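Protein yesU (Bacillus subtilis, PDB 1OQ1) is of unknown function but adopts a galectin-like beta-sandwich fold of the concanavalin type, which is consistent with, though no proof of, carbohydrate recognition. Local coordinates at residues F53-V65 with G192-Q204. Numbering follows the deposited sequence.
With ACY (acetic acid), chain E.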
loop_
_atom_site.group_PDB
_atom_site.type_symbol
_atom_site.label_atom_id
_atom_site.label_comp_id
_atom_site.label_asym_id
_atom_site.label_seq_id
_atom_site.Cartn_x
_atom_site.Cartn_y
_atom_site.Cartn_z
ATOM N N PHE A 53 -3.797 -5.752 5.740
ATOM C CA PHE A 53 -4.801 -5.121 6.599
ATOM C C PHE A 53 -5.551 -4.118 5.727
ATOM O O PHE A 53 -5.007 -3.079 5.365
ATOM C CB PHE A 53 -4.072 -4.424 7.751
ATOM C CG PHE A 53 -4.971 -3.898 8.834
ATOM C CD1 PHE A 53 -6.070 -4.630 9.279
ATOM C CD2 PHE A 53 -4.673 -2.692 9.459
ATOM C CE1 PHE A 53 -6.852 -4.166 10.332
ATOM C CE2 PHE A 53 -5.450 -2.219 10.517
ATOM C CZ PHE A 53 -6.541 -2.959 10.952
ATOM N N TRP A 54 -6.801 -4.436 5.400
ATOM C CA TRP A 54 -7.607 -3.597 4.515
ATOM C C TRP A 54 -8.544 -2.563 5.114
ATOM O O TRP A 54 -9.219 -2.814 6.113
ATOM C CB TRP A 54 -8.491 -4.464 3.608
ATOM C CG TRP A 54 -7.793 -5.456 2.758
ATOM C CD1 TRP A 54 -7.559 -6.773 3.050
ATOM C CD2 TRP A 54 -7.257 -5.231 1.451
ATOM N NE1 TRP A 54 -6.914 -7.381 2.001
ATOM C CE2 TRP A 54 -6.715 -6.458 1.005
ATOM C CE3 TRP A 54 -7.183 -4.112 0.611
ATOM C CZ2 TRP A 54 -6.104 -6.598 -0.247
ATOM C CZ3 TRP A 54 -6.573 -4.249 -0.638
ATOM C CH2 TRP A 54 -6.043 -5.486 -1.053
ATOM N N CYS A 55 -8.599 -1.407 4.460
ATOM C CA CYS A 55 -9.531 -0.350 4.824
ATOM C C CYS A 55 -10.800 -0.869 4.128
ATOM O O CYS A 55 -10.736 -1.358 3.001
ATOM C CB CYS A 55 -9.084 0.978 4.212
ATOM S SG CYS A 55 -10.313 2.303 4.277
ATOM N N PRO A 56 -11.970 -0.758 4.773
ATOM C CA PRO A 56 -13.188 -1.266 4.128
ATOM C C PRO A 56 -13.817 -0.438 3.010
ATOM O O PRO A 56 -14.651 -0.947 2.259
ATOM C CB PRO A 56 -14.141 -1.429 5.306
ATOM C CG PRO A 56 -13.798 -0.231 6.148
ATOM C CD PRO A 56 -12.266 -0.210 6.110
ATOM N N GLU A 57 -13.425 0.827 2.903
ATOM C CA GLU A 57 -13.990 1.731 1.901
ATOM C C GLU A 57 -13.527 1.524 0.467
ATOM O O GLU A 57 -12.349 1.297 0.208
ATOM C CB GLU A 57 -13.692 3.181 2.291
ATOM C CG GLU A 57 -14.112 3.533 3.699
ATOM C CD GLU A 57 -15.612 3.507 3.872
ATOM O OE1 GLU A 57 -16.074 3.292 5.012
ATOM O OE2 GLU A 57 -16.327 3.712 2.866
ATOM N N THR A 58 -14.466 1.604 -0.470
ATOM C CA THR A 58 -14.119 1.490 -1.878
ATOM C C THR A 58 -13.813 2.912 -2.324
ATOM O O THR A 58 -14.659 3.804 -2.200
ATOM C CB THR A 58 -15.288 0.963 -2.735
ATOM O OG1 THR A 58 -15.589 -0.387 -2.367
ATOM C CG2 THR A 58 -14.919 1.006 -4.215
ATOM N N PHE A 59 -12.601 3.139 -2.816
ATOM C CA PHE A 59 -12.241 4.467 -3.283
ATOM C C PHE A 59 -12.344 4.547 -4.796
ATOM O O PHE A 59 -12.157 3.557 -5.499
ATOM C CB PHE A 59 -10.825 4.825 -2.824
ATOM C CG PHE A 59 -10.675 4.871 -1.331
ATOM C CD1 PHE A 59 -10.086 3.818 -0.643
ATOM C CD2 PHE A 59 -11.163 5.957 -0.608
ATOM C CE1 PHE A 59 -9.981 3.839 0.746
ATOM C CE2 PHE A 59 -11.066 5.989 0.780
ATOM C CZ PHE A 59 -10.472 4.925 1.458
ATOM N N PRO A 60 -12.669 5.733 -5.320
ATOM C CA PRO A 60 -12.788 5.903 -6.767
ATOM C C PRO A 60 -11.417 6.048 -7.418
ATOM O O PRO A 60 -10.388 6.081 -6.737
ATOM C CB PRO A 60 -13.607 7.179 -6.888
ATOM C CG PRO A 60 -13.068 7.994 -5.739
ATOM C CD PRO A 60 -13.034 6.975 -4.613
ATOM N N ASP A 61 -11.412 6.114 -8.743
ATOM C CA ASP A 61 -10.176 6.307 -9.483
ATOM C C ASP A 61 -9.921 7.813 -9.379
ATOM O O ASP A 61 -10.812 8.560 -8.974
ATOM C CB ASP A 61 -10.383 5.906 -10.943
ATOM C CG ASP A 61 -9.081 5.717 -11.694
ATOM O OD1 ASP A 61 -8.004 6.055 -11.148
ATOM O OD2 ASP A 61 -9.144 5.230 -12.841
ATOM N N GLY A 62 -8.721 8.259 -9.738
ATOM C CA GLY A 62 -8.415 9.680 -9.686
ATOM C C GLY A 62 -8.299 10.201 -8.268
ATOM O O GLY A 62 -9.048 11.088 -7.853
ATOM N N ILE A 63 -7.337 9.665 -7.531
ATOM C CA ILE A 63 -7.146 10.052 -6.142
ATOM C C ILE A 63 -5.682 10.217 -5.766
ATOM O O ILE A 63 -4.790 9.738 -6.462
ATOM C CB ILE A 63 -7.739 8.984 -5.196
ATOM C CG1 ILE A 63 -7.139 7.612 -5.535
ATOM C CG2 ILE A 63 -9.264 8.961 -5.314
ATOM C CD1 ILE A 63 -7.488 6.499 -4.552
ATOM N N ILE A 64 -5.452 10.905 -4.654
ATOM C CA ILE A 64 -4.112 11.098 -4.121
ATOM C C ILE A 64 -4.185 10.528 -2.707
ATOM O O ILE A 64 -4.986 10.978 -1.887
ATOM C CB ILE A 64 -3.716 12.583 -4.096
ATOM C CG1 ILE A 64 -3.645 13.120 -5.534
ATOM C CG2 ILE A 64 -2.364 12.749 -3.405
ATOM C CD1 ILE A 64 -3.225 14.572 -5.637
ATOM N N VAL A 65 -3.359 9.516 -2.451
ATOM C CA VAL A 65 -3.330 8.822 -1.165
ATOM C C VAL A 65 -2.099 9.216 -0.361
ATOM O O VAL A 65 -0.977 9.139 -0.859
ATOM C CB VAL A 65 -3.319 7.286 -1.381
ATOM C CG1 VAL A 65 -3.379 6.563 -0.040
ATOM C CG2 VAL A 65 -4.489 6.875 -2.263
ATOM N N GLY A 192 -3.289 -6.117 -19.390
ATOM C CA GLY A 192 -4.729 -6.057 -19.212
ATOM C C GLY A 192 -5.284 -4.655 -19.061
ATOM O O GLY A 192 -4.530 -3.684 -19.006
ATOM N N PRO A 193 -6.617 -4.521 -18.990
ATOM C CA PRO A 193 -7.273 -3.221 -18.844
ATOM C C PRO A 193 -6.775 -2.435 -17.633
ATOM O O PRO A 193 -6.351 -3.006 -16.629
ATOM C CB PRO A 193 -8.746 -3.593 -18.714
ATOM C CG PRO A 193 -8.847 -4.836 -19.546
ATOM C CD PRO A 193 -7.614 -5.597 -19.131
ATOM N N VAL A 194 -6.833 -1.118 -17.743
ATOM C CA VAL A 194 -6.412 -0.244 -16.661
ATOM C C VAL A 194 -7.335 -0.457 -15.461
ATOM O O VAL A 194 -8.558 -0.572 -15.625
ATOM C CB VAL A 194 -6.481 1.241 -17.109
ATOM C CG1 VAL A 194 -6.331 2.157 -15.916
ATOM C CG2 VAL A 194 -5.384 1.531 -18.137
ATOM N N LEU A 195 -6.758 -0.528 -14.263
ATOM C CA LEU A 195 -7.554 -0.698 -13.051
ATOM C C LEU A 195 -8.062 0.681 -12.641
ATOM O O LEU A 195 -7.394 1.687 -12.870
ATOM C CB LEU A 195 -6.719 -1.325 -11.934
ATOM C CG LEU A 195 -6.189 -2.722 -12.280
ATOM C CD1 LEU A 195 -5.502 -3.330 -11.062
ATOM C CD2 LEU A 195 -7.346 -3.606 -12.741
ATOM N N THR A 196 -9.239 0.730 -12.033
ATOM C CA THR A 196 -9.817 2.013 -11.663
ATOM C C THR A 196 -10.052 2.202 -10.169
ATOM O O THR A 196 -9.170 2.679 -9.455
ATOM C CB THR A 196 -11.141 2.243 -12.436
ATOM O OG1 THR A 196 -12.065 1.181 -12.148
ATOM C CG2 THR A 196 -10.875 2.272 -13.943
ATOM N N LYS A 197 -11.241 1.828 -9.705
ATOM C CA LYS A 197 -11.614 1.969 -8.299
ATOM C C LYS A 197 -11.290 0.712 -7.501
ATOM O O LYS A 197 -10.952 -0.324 -8.073
ATOM C CB LYS A 197 -13.113 2.254 -8.193
ATOM C CG LYS A 197 -13.972 1.136 -8.757
ATOM C CD LYS A 197 -15.455 1.458 -8.683
ATOM C CE LYS A 197 -16.279 0.329 -9.283
ATOM N NZ LYS A 197 -17.738 0.634 -9.272
ATOM N N GLY A 198 -11.398 0.799 -6.179
ATOM C CA GLY A 198 -11.116 -0.363 -5.352
ATOM C C GLY A 198 -10.682 -0.066 -3.930
ATOM O O GLY A 198 -10.638 1.089 -3.504
ATOM N N LYS A 199 -10.350 -1.116 -3.189
ATOM C CA LYS A 199 -9.928 -0.962 -1.805
ATOM C C LYS A 199 -8.431 -0.683 -1.712
ATOM O O LYS A 199 -7.672 -0.962 -2.643
ATOM C CB LYS A 199 -10.215 -2.235 -1.007
ATOM C CG LYS A 199 -11.591 -2.845 -1.203
ATOM C CD LYS A 199 -12.702 -1.998 -0.622
ATOM C CE LYS A 199 -14.025 -2.770 -0.659
ATOM N NZ LYS A 199 -15.177 -1.941 -0.205
ATOM N N ILE A 200 -8.027 -0.139 -0.569
ATOM C CA ILE A 200 -6.625 0.143 -0.281
ATOM C C ILE A 200 -6.262 -0.697 0.944
ATOM O O ILE A 200 -7.025 -0.754 1.912
ATOM C CB ILE A 200 -6.396 1.629 0.040
ATOM C CG1 ILE A 200 -6.628 2.463 -1.224
ATOM C CG2 ILE A 200 -4.980 1.830 0.584
ATOM C CD1 ILE A 200 -6.547 3.948 -1.007
ATOM N N GLY A 201 -5.108 -1.352 0.896
ATOM C CA GLY A 201 -4.690 -2.190 2.006
ATOM C C GLY A 201 -3.222 -2.044 2.357
ATOM O O GLY A 201 -2.401 -1.662 1.520
ATOM N N PHE A 202 -2.898 -2.371 3.605
ATOM C CA PHE A 202 -1.539 -2.278 4.115
ATOM C C PHE A 202 -0.962 -3.655 4.394
ATOM O O PHE A 202 -1.444 -4.367 5.277
ATOM C CB PHE A 202 -1.535 -1.457 5.406
ATOM C CG PHE A 202 -1.876 -0.012 5.200
ATOM C CD1 PHE A 202 -0.869 0.949 5.118
ATOM C CD2 PHE A 202 -3.199 0.386 5.035
ATOM C CE1 PHE A 202 -1.176 2.283 4.873
ATOM C CE2 PHE A 202 -3.517 1.722 4.790
ATOM C CZ PHE A 202 -2.502 2.670 4.708
ATOM N N ARG A 203 0.070 -4.032 3.645
ATOM C CA ARG A 203 0.704 -5.329 3.849
ATOM C C ARG A 203 2.071 -5.212 4.498
ATOM O O ARG A 203 2.785 -4.229 4.312
ATOM C CB ARG A 203 0.862 -6.076 2.519
ATOM C CG ARG A 203 1.721 -7.348 2.618
ATOM C CD ARG A 203 1.770 -8.080 1.282
ATOM N NE ARG A 203 2.474 -9.363 1.334
ATOM C CZ ARG A 203 2.058 -10.416 2.035
ATOM N NH1 ARG A 203 0.950 -10.341 2.756
ATOM N NH2 ARG A 203 2.730 -11.559 1.987
ATOM N N GLN A 204 2.427 -6.223 5.279
ATOM C CA GLN A 204 3.734 -6.274 5.905
ATOM C C GLN A 204 4.201 -7.712 5.892
ATOM O O GLN A 204 3.394 -8.633 6.023
ATOM C CB GLN A 204 3.699 -5.804 7.363
ATOM C CG GLN A 204 3.453 -4.323 7.564
ATOM C CD GLN A 204 3.773 -3.875 8.985
ATOM O OE1 GLN A 204 4.071 -4.695 9.861
ATOM N NE2 GLN A 204 3.709 -2.571 9.219
HETATM C C ACY E . 5.439 -11.030 0.040
HETATM O O ACY E . 5.069 -9.774 -0.038
HETATM O OXT ACY E . 4.960 -11.939 0.803
HETATM C CH3 ACY E . 6.573 -11.395 -0.902
HETATM O O HOH W 1 -10.048 0.705 1.229
HETATM O O HOH W 2 -8.595 3.846 -6.905
#
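Lys199 reaches across to the loop that follows strand 51-54 and grips it through two bonds from NZ, to the carbonyl O of Pro56 and to OG1 of Thr58, each at 2.7 Å. A bend at chi2 (-69°) turns the lysine chain over the loop, bringing its CD against Glu57 O. On the inner side, Ile200 packs CD1 among apolar side chains, 3.6 Å from Phe59 CD1 and tip to tip with Val65 CG2 at 3.8 Å; the side chains of Ile200 and Phe59 cross at about a right angle. Trp54 brings CE3 and CZ3 up to the backbone of Gly201, CE3 coming within 3.4 Å of Gly201 CA.

The backbones pair antiparallel in two places: Phe53 with Phe202 as a hydrogen-bonded pair, continued by Trp54 with Gly201 as a non-hydrogen-bonded one, and a single bridge, also hydrogen-bonded, between Phe59 and Gly198. Between the two the register slips by two residues. Water 1 fills the step: it accepts from Ile200 N at 2.8 Å and lies within hydrogen-bonding distance of Cys55 O and Glu57 O. Farther along, water 2 donates to both Pro60 O and Thr196 O.

In the second shell, Asp91 forms a salt bridge with Lys199 NZ, while Tyr12 meets the Phe59 ring edge-to-face and Leu80 backs Ile200. Strand 199-205 belongs to one sheet of the sandwich and Val65 to the other, so Ile200 contributes to the core between them. The contact thus combines an apolar interior with a lysine whose ammonium, held by two oxygens and a carboxylate, is probably kept charged.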